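Long-range contacts in genome packaging NTPase B204 (Sulfolobus turreted icosahedral virus 2, PDB 4KFT), which probably hydrolyses nucleoside triphosphates to drive packaging of the viral genome: residues 111-116 with 142-147; 15-20 with 155-160. All coordinates share one frame; numbering follows the deposited sequence.

Contact 1 (111-116 with 142-147); sequences YKQKVT and DLMPIV
The bump in this contact is the methyl end of Met144, and the hollow that takes it is the curve of loop 111-116. Met144 CE sits in the bend of the loop, 3.5 Å from Lys114 O and 3.6 Å from Gln113 O, with Gln113 CB also against it. Val115 CG2 closes the far side of the hollow, lying 3.8 Å from both Met144 SD and Met144 CE as the two side chains cross at an angle. The thioether gets this far because its chain is fully extended beyond CG. Beyond it, Ile146 CD1 lies more loosely against Val115 CG2.

Contact 1 ties the loop that follows strand 98-102 to the turn leading out of strand 131-137 into helix 145-150, so it joins the connections leaving two neighbouring central strands of the alpha/beta core of a P-loop NTPase.

A second fit lies at the other end, where the Tyr111 ring slants against Pro145, Tyr111 CD1 to Pro145 CD 3.7 Å. With CG anti to the backbone N, chi1 173°, the ring is carried out to meet the proline, and Lys112 CG rests over the centre of one of its faces. Trp167 of helix 162-171 meets the same ring edge-to-face and also touches Pro145. Beside this fit the backbones are joined by one hydrogen bond, Tyr111 N to Asp142 O at 2.7 Å, the donor standing 38° out of the carbonyl plane. The Asp142 carboxylate turns elsewhere, its OD2 accepting from Arg139 N.

Contact 2 (15-20 with 155-160); sequences SGKSYL and IMFYTR. With MG (magnesium ion), chain G; AGS (phosphothiophosphoric acid-adenylate ester), chain F.
Phe157 lays its ring against the turn at Ser15 and Gly16, in what the sequence and the bound nucleotide mark as a Walker A P-loop. The tight side is here: Ser15 O comes within 3.3 Å of Phe157 CE1, and Ser15 C lies over one ring face, offset toward the rim. Gly16, at phi 123°, has a backbone shape that would press a side chain against the preceding carbonyl, and the Phe157 ring leaves little room for one either. Ser15 CB packs on Phe157 CB at 3.8 Å, while Ser15 OG is taken by Arg12 O. Lys17 CG slants past Phe157 CE2, and Leu20 CD2 reaches both Phe157 CZ and, tip to tip, Ile155 CG2 at 3.8 Å. Ile155 lies in strand 153-156, beside strand 6-10, and Phe157 follows closely, packed between the sheet end and the loop.

The other side of 15-20 is polar and watery. Gly16 N, Lys17 N and Lys17 NZ all donate to AGS O1B, three bonds on one oxygen; the lysine bends at chi3 and chi4 to bring NZ back to it, and NZ also meets Gly11 O. Tyr19 N holds AGS O1A, and the tyrosine ring lies flat against the adenine, with AGS C5 3.5 Å above the Tyr19 ring centre. Four waters help complete the magnesium shell, two of them also donating to phosphate oxygens. Ser18 OG binds the magnesium at 2.0 Å, and AGS O3B takes the remaining place at 2.1 Å.

Overall arrangement
Contact 2 is buried, at the nucleotide site; contact 1 lies only partly buried, toward the outside of the same alpha/beta domain. Their centres are 21 Å apart and their nearest atoms about 9 Å apart. The chain links them directly, since helix 145-150 in contact 1 is followed by strand 153-156 in contact 2. Both rest on side chains fitting against backbone turns, a methionine in one and a phenylalanine in the other. Contact 1 adds a backbone hydrogen bond between its segments, whereas contact 2 has none across, its polar bonds going instead largely to the nucleotide and magnesium. The side chain of Asp142 lies about 12 Å from a bound AGS and from the magnesium.

Contact 1 (111-116 with 142-147)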
loop_
_atom_site.group_PDB
_atom_site.type_symbol
_atom_site.label_atom_id
_atom_site.label_comp_id
_atom_site.label_asym_id
_atom_site.label_seq_id
_atom_site.Cartn_x
_atom_site.Cartn_y
_atom_site.Cartn_z
ATOM N N TYR A 111 4.886 -9.151 10.319
ATOM C CA TYR A 111 6.111 -9.117 11.104
ATOM C C TYR A 111 6.503 -10.511 11.580
ATOM O O TYR A 111 5.674 -11.231 12.127
ATOM C CB TYR A 111 5.949 -8.163 12.290
ATOM C CG TYR A 111 7.101 -8.157 13.283
ATOM C CD1 TYR A 111 8.427 -8.191 12.849
ATOM C CD2 TYR A 111 6.857 -8.084 14.651
ATOM C CE1 TYR A 111 9.485 -8.174 13.754
ATOM C CE2 TYR A 111 7.901 -8.056 15.563
ATOM C CZ TYR A 111 9.211 -8.105 15.107
ATOM O OH TYR A 111 10.237 -8.093 16.008
ATOM N N LYS A 112 7.767 -10.871 11.340
ATOM C CA LYS A 112 8.375 -12.149 11.744
ATOM C C LYS A 112 8.056 -13.322 10.827
ATOM O O LYS A 112 8.402 -14.465 11.136
ATOM C CB LYS A 112 8.086 -12.506 13.215
ATOM C CG LYS A 112 8.925 -11.735 14.247
ATOM C CD LYS A 112 8.428 -12.029 15.652
ATOM C CE LYS A 112 6.902 -11.905 15.688
ATOM N NZ LYS A 112 6.283 -12.303 16.987
ATOM N N GLN A 113 7.415 -13.034 9.697
ATOM C CA GLN A 113 7.112 -14.052 8.692
ATOM C C GLN A 113 8.317 -14.267 7.781
ATOM O O GLN A 113 9.157 -13.396 7.648
ATOM C CB GLN A 113 5.943 -13.599 7.816
ATOM C CG GLN A 113 4.606 -14.223 8.114
ATOM C CD GLN A 113 3.535 -13.741 7.138
ATOM O OE1 GLN A 113 3.816 -12.956 6.221
ATOM N NE2 GLN A 113 2.302 -14.200 7.337
ATOM N N LYS A 114 8.379 -15.423 7.133
ATOM C CA LYS A 114 9.408 -15.681 6.137
ATOM C C LYS A 114 9.175 -14.809 4.909
ATOM O O LYS A 114 8.120 -14.181 4.757
ATOM C CB LYS A 114 9.372 -17.146 5.717
ATOM C CG LYS A 114 8.206 -17.479 4.786
ATOM C CD LYS A 114 7.822 -18.936 4.929
ATOM C CE LYS A 114 6.783 -19.375 3.889
ATOM N NZ LYS A 114 7.322 -20.544 3.115
ATOM N N VAL A 115 10.160 -14.780 4.024
ATOM C CA VAL A 115 10.036 -14.028 2.791
ATOM C C VAL A 115 10.239 -14.975 1.616
ATOM O O VAL A 115 11.339 -15.477 1.398
ATOM C CB VAL A 115 11.039 -12.834 2.732
ATOM C CG1 VAL A 115 10.855 -12.039 1.450
ATOM C CG2 VAL A 115 10.861 -11.915 3.955
ATOM N N THR A 116 9.156 -15.240 0.887
ATOM C CA THR A 116 9.208 -16.017 -0.337
ATOM C C THR A 116 9.846 -15.171 -1.432
ATOM O O THR A 116 9.962 -13.949 -1.281
ATOM C CB THR A 116 7.798 -16.397 -0.800
ATOM O OG1 THR A 116 7.064 -15.199 -1.085
ATOM C CG2 THR A 116 7.084 -17.227 0.273
ATOM N N ASP A 142 2.627 -4.472 12.739
ATOM C CA ASP A 142 2.056 -5.630 12.012
ATOM C C ASP A 142 2.940 -6.141 10.856
ATOM O O ASP A 142 2.927 -7.327 10.529
ATOM C CB ASP A 142 0.674 -5.303 11.419
ATOM C CG ASP A 142 -0.423 -5.239 12.466
ATOM O OD1 ASP A 142 -0.347 -5.963 13.492
ATOM O OD2 ASP A 142 -1.382 -4.454 12.259
ATOM N N LEU A 143 3.663 -5.223 10.221
ATOM C CA LEU A 143 4.423 -5.505 9.014
ATOM C C LEU A 143 5.916 -5.655 9.335
ATOM O O LEU A 143 6.384 -5.167 10.362
ATOM C CB LEU A 143 4.213 -4.386 7.989
ATOM C CG LEU A 143 2.777 -4.082 7.511
ATOM C CD1 LEU A 143 2.779 -3.045 6.403
ATOM C CD2 LEU A 143 2.042 -5.345 7.043
ATOM N N MET A 144 6.654 -6.337 8.460
ATOM C CA MET A 144 8.092 -6.513 8.643
ATOM C C MET A 144 8.756 -5.162 8.589
ATOM O O MET A 144 8.418 -4.368 7.724
ATOM C CB MET A 144 8.700 -7.333 7.512
ATOM C CG MET A 144 8.123 -8.690 7.314
ATOM S SD MET A 144 8.726 -9.360 5.746
ATOM C CE MET A 144 7.688 -10.836 5.649
ATOM N N PRO A 145 9.739 -4.922 9.474
ATOM C CA PRO A 145 10.498 -3.668 9.413
ATOM C C PRO A 145 11.088 -3.430 8.033
ATOM O O PRO A 145 11.202 -2.275 7.623
ATOM C CB PRO A 145 11.616 -3.867 10.454
ATOM C CG PRO A 145 11.034 -4.788 11.443
ATOM C CD PRO A 145 10.094 -5.727 10.654
ATOM N N ILE A 146 11.434 -4.490 7.308
ATOM C CA ILE A 146 11.976 -4.278 5.967
ATOM C C ILE A 146 10.974 -3.641 4.977
ATOM O O ILE A 146 11.387 -3.040 3.982
ATOM C CB ILE A 146 12.696 -5.528 5.382
ATOM C CG1 ILE A 146 11.719 -6.656 5.051
ATOM C CG2 ILE A 146 13.795 -6.009 6.352
ATOM C CD1 ILE A 146 12.393 -7.851 4.433
ATOM N N VAL A 147 9.675 -3.737 5.263
ATOM C CA VAL A 147 8.691 -3.021 4.450
ATOM C C VAL A 147 8.884 -1.501 4.575
ATOM O O VAL A 147 8.925 -0.793 3.576
ATOM C CB VAL A 147 7.221 -3.457 4.763
ATOM C CG1 VAL A 147 6.216 -2.477 4.143
ATOM C CG2 VAL A 147 6.960 -4.877 4.247
#

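Contact 2 (15-20 with 155-160)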
loop_
_atom_site.group_PDB
_atom_site.type_symbol
_atom_site.label_atom_id
_atom_site.label_comp_id
_atom_site.label_asym_id
_atom_site.label_seq_id
_atom_site.Cartn_x
_atom_site.Cartn_y
_atom_site.Cartn_z
ATOM N N SER A 15 -9.638 5.113 10.644
ATOM C CA SER A 15 -8.868 6.359 10.528
ATOM C C SER A 15 -8.884 6.994 9.130
ATOM O O SER A 15 -8.669 8.206 8.996
ATOM C CB SER A 15 -7.450 6.262 11.120
ATOM O OG SER A 15 -6.723 5.149 10.665
ATOM N N GLY A 16 -9.175 6.192 8.106
ATOM C CA GLY A 16 -9.360 6.716 6.769
ATOM C C GLY A 16 -8.472 6.149 5.677
ATOM O O GLY A 16 -8.301 6.775 4.627
ATOM N N LYS A 17 -7.925 4.958 5.897
ATOM C CA LYS A 17 -7.013 4.363 4.922
ATOM C C LYS A 17 -7.697 4.056 3.586
ATOM O O LYS A 17 -7.182 4.409 2.525
ATOM C CB LYS A 17 -6.345 3.115 5.497
ATOM C CG LYS A 17 -5.557 3.396 6.770
ATOM C CD LYS A 17 -4.801 2.167 7.224
ATOM C CE LYS A 17 -5.745 1.004 7.411
ATOM N NZ LYS A 17 -6.735 1.255 8.488
ATOM N N SER A 18 -8.867 3.425 3.642
ATOM C CA SER A 18 -9.560 3.042 2.422
ATOM C C SER A 18 -10.103 4.267 1.675
ATOM O O SER A 18 -10.088 4.321 0.434
ATOM C CB SER A 18 -10.649 2.005 2.724
ATOM O OG SER A 18 -10.073 0.793 3.206
ATOM N N TYR A 19 -10.546 5.261 2.439
ATOM C CA TYR A 19 -10.959 6.541 1.872
ATOM C C TYR A 19 -9.875 7.196 1.021
ATOM O O TYR A 19 -10.142 7.659 -0.086
ATOM C CB TYR A 19 -11.367 7.497 2.988
ATOM C CG TYR A 19 -12.215 8.665 2.538
ATOM C CD1 TYR A 19 -13.606 8.569 2.516
ATOM C CD2 TYR A 19 -11.630 9.865 2.148
ATOM C CE1 TYR A 19 -14.401 9.652 2.117
ATOM C CE2 TYR A 19 -12.408 10.947 1.746
ATOM C CZ TYR A 19 -13.796 10.837 1.729
ATOM O OH TYR A 19 -14.577 11.916 1.331
ATOM N N LEU A 20 -8.659 7.243 1.562
ATOM C CA LEU A 20 -7.479 7.740 0.849
ATOM C C LEU A 20 -7.240 6.980 -0.451
ATOM O O LEU A 20 -6.905 7.564 -1.478
ATOM C CB LEU A 20 -6.247 7.584 1.744
ATOM C CG LEU A 20 -5.165 8.658 1.789
ATOM C CD1 LEU A 20 -5.795 9.977 2.036
ATOM C CD2 LEU A 20 -4.152 8.356 2.887
ATOM N N ILE A 155 2.641 6.685 4.866
ATOM C CA ILE A 155 1.562 7.554 5.308
ATOM C C ILE A 155 0.977 7.034 6.605
ATOM O O ILE A 155 0.633 5.857 6.714
ATOM C CB ILE A 155 0.463 7.659 4.233
ATOM C CG1 ILE A 155 0.981 8.480 3.058
ATOM C CG2 ILE A 155 -0.827 8.239 4.819
ATOM C CD1 ILE A 155 0.175 8.326 1.824
ATOM N N MET A 156 0.890 7.918 7.592
ATOM C CA MET A 156 0.438 7.564 8.928
ATOM C C MET A 156 -0.692 8.485 9.436
ATOM O O MET A 156 -0.595 9.700 9.331
ATOM C CB MET A 156 1.618 7.630 9.900
ATOM C CG MET A 156 2.781 6.685 9.567
ATOM S SD MET A 156 4.311 7.123 10.424
ATOM C CE MET A 156 5.033 8.231 9.222
ATOM N N PHE A 157 -1.743 7.883 9.999
ATOM C CA PHE A 157 -2.761 8.606 10.769
ATOM C C PHE A 157 -2.385 8.621 12.248
ATOM O O PHE A 157 -1.428 7.958 12.657
ATOM C CB PHE A 157 -4.160 7.985 10.573
ATOM C CG PHE A 157 -4.642 8.043 9.154
ATOM C CD1 PHE A 157 -5.490 9.059 8.736
ATOM C CD2 PHE A 157 -4.215 7.098 8.222
ATOM C CE1 PHE A 157 -5.931 9.122 7.418
ATOM C CE2 PHE A 157 -4.644 7.161 6.907
ATOM C CZ PHE A 157 -5.502 8.181 6.503
ATOM N N TYR A 158 -3.157 9.366 13.030
ATOM C CA TYR A 158 -2.933 9.524 14.469
ATOM C C TYR A 158 -2.671 8.225 15.205
ATOM O O TYR A 158 -3.369 7.236 14.985
ATOM C CB TYR A 158 -4.140 10.194 15.136
ATOM C CG TYR A 158 -4.174 10.044 16.652
ATOM C CD1 TYR A 158 -3.552 10.977 17.476
ATOM C CD2 TYR A 158 -4.857 8.983 17.261
ATOM C CE1 TYR A 158 -3.592 10.856 18.859
ATOM C CE2 TYR A 158 -4.884 8.840 18.637
ATOM C CZ TYR A 158 -4.251 9.785 19.433
ATOM O OH TYR A 158 -4.288 9.673 20.799
ATOM N N THR A 159 -1.688 8.258 16.106
ATOM C CA THR A 159 -1.540 7.213 17.107
ATOM C C THR A 159 -0.664 7.681 18.251
ATOM O O THR A 159 0.247 8.482 18.064
ATOM C CB THR A 159 -0.936 5.923 16.524
ATOM O OG1 THR A 159 -0.856 4.933 17.559
ATOM C CG2 THR A 159 0.472 6.178 15.967
ATOM N N ARG A 160 -0.934 7.151 19.436
ATOM C CA ARG A 160 -0.100 7.400 20.598
ATOM C C ARG A 160 0.162 6.117 21.327
ATOM O O ARG A 160 0.523 6.136 22.490
ATOM C CB ARG A 160 -0.769 8.376 21.559
ATOM C CG ARG A 160 -0.785 9.780 21.055
ATOM C CD ARG A 160 -1.245 10.739 22.108
ATOM N NE ARG A 160 -1.279 12.077 21.538
ATOM C CZ ARG A 160 -1.088 13.193 22.229
ATOM N NH1 ARG A 160 -0.852 13.136 23.536
ATOM N NH2 ARG A 160 -1.138 14.361 21.605
HETATM MG MG MG G . -10.484 0.079 5.043
HETATM P PB AGS F . -10.179 2.682 7.359
HETATM O O1B AGS F . -8.804 3.287 7.760
HETATM O O2B AGS F . -10.638 1.690 8.440
HETATM O O3B AGS F . -10.047 1.947 6.012
HETATM P PA AGS F . -12.228 4.238 6.183
HETATM O O1A AGS F . -11.516 4.591 4.852
HETATM O O2A AGS F . -13.236 3.095 5.925
HETATM O O3A AGS F . -11.228 3.864 7.329
HETATM O "O5'" AGS F . -13.035 5.490 6.616
HETATM C "C5'" AGS F . -13.823 5.497 7.748
HETATM C "C4'" AGS F . -14.935 6.490 7.820
HETATM O "O4'" AGS F . -14.492 7.802 7.934
HETATM C "C3'" AGS F . -15.797 6.447 6.588
HETATM O "O3'" AGS F . -17.095 6.734 6.952
HETATM C "C2'" AGS F . -15.308 7.492 5.782
HETATM O "O2'" AGS F . -16.356 7.990 5.035
HETATM C "C1'" AGS F . -14.803 8.516 6.749
HETATM N N9 AGS F . -13.655 9.199 6.274
HETATM C C8 AGS F . -12.377 8.839 6.114
HETATM N N7 AGS F . -11.732 9.899 5.597
HETATM C C5 AGS F . -12.596 10.923 5.437
HETATM C C6 AGS F . -12.458 12.225 4.960
HETATM N N6 AGS F . -11.215 12.757 4.511
HETATM N N1 AGS F . -13.554 13.003 4.928
HETATM C C2 AGS F . -14.749 12.552 5.342
HETATM N N3 AGS F . -14.884 11.304 5.800
HETATM C C4 AGS F . -13.834 10.472 5.873
HETATM O O HOH W 1 -12.463 0.807 5.147
HETATM O O HOH W 2 -8.450 -0.416 5.217
HETATM O O HOH W 3 -11.015 -1.762 4.252
HETATM O O HOH W 4 -10.827 -0.414 7.035
#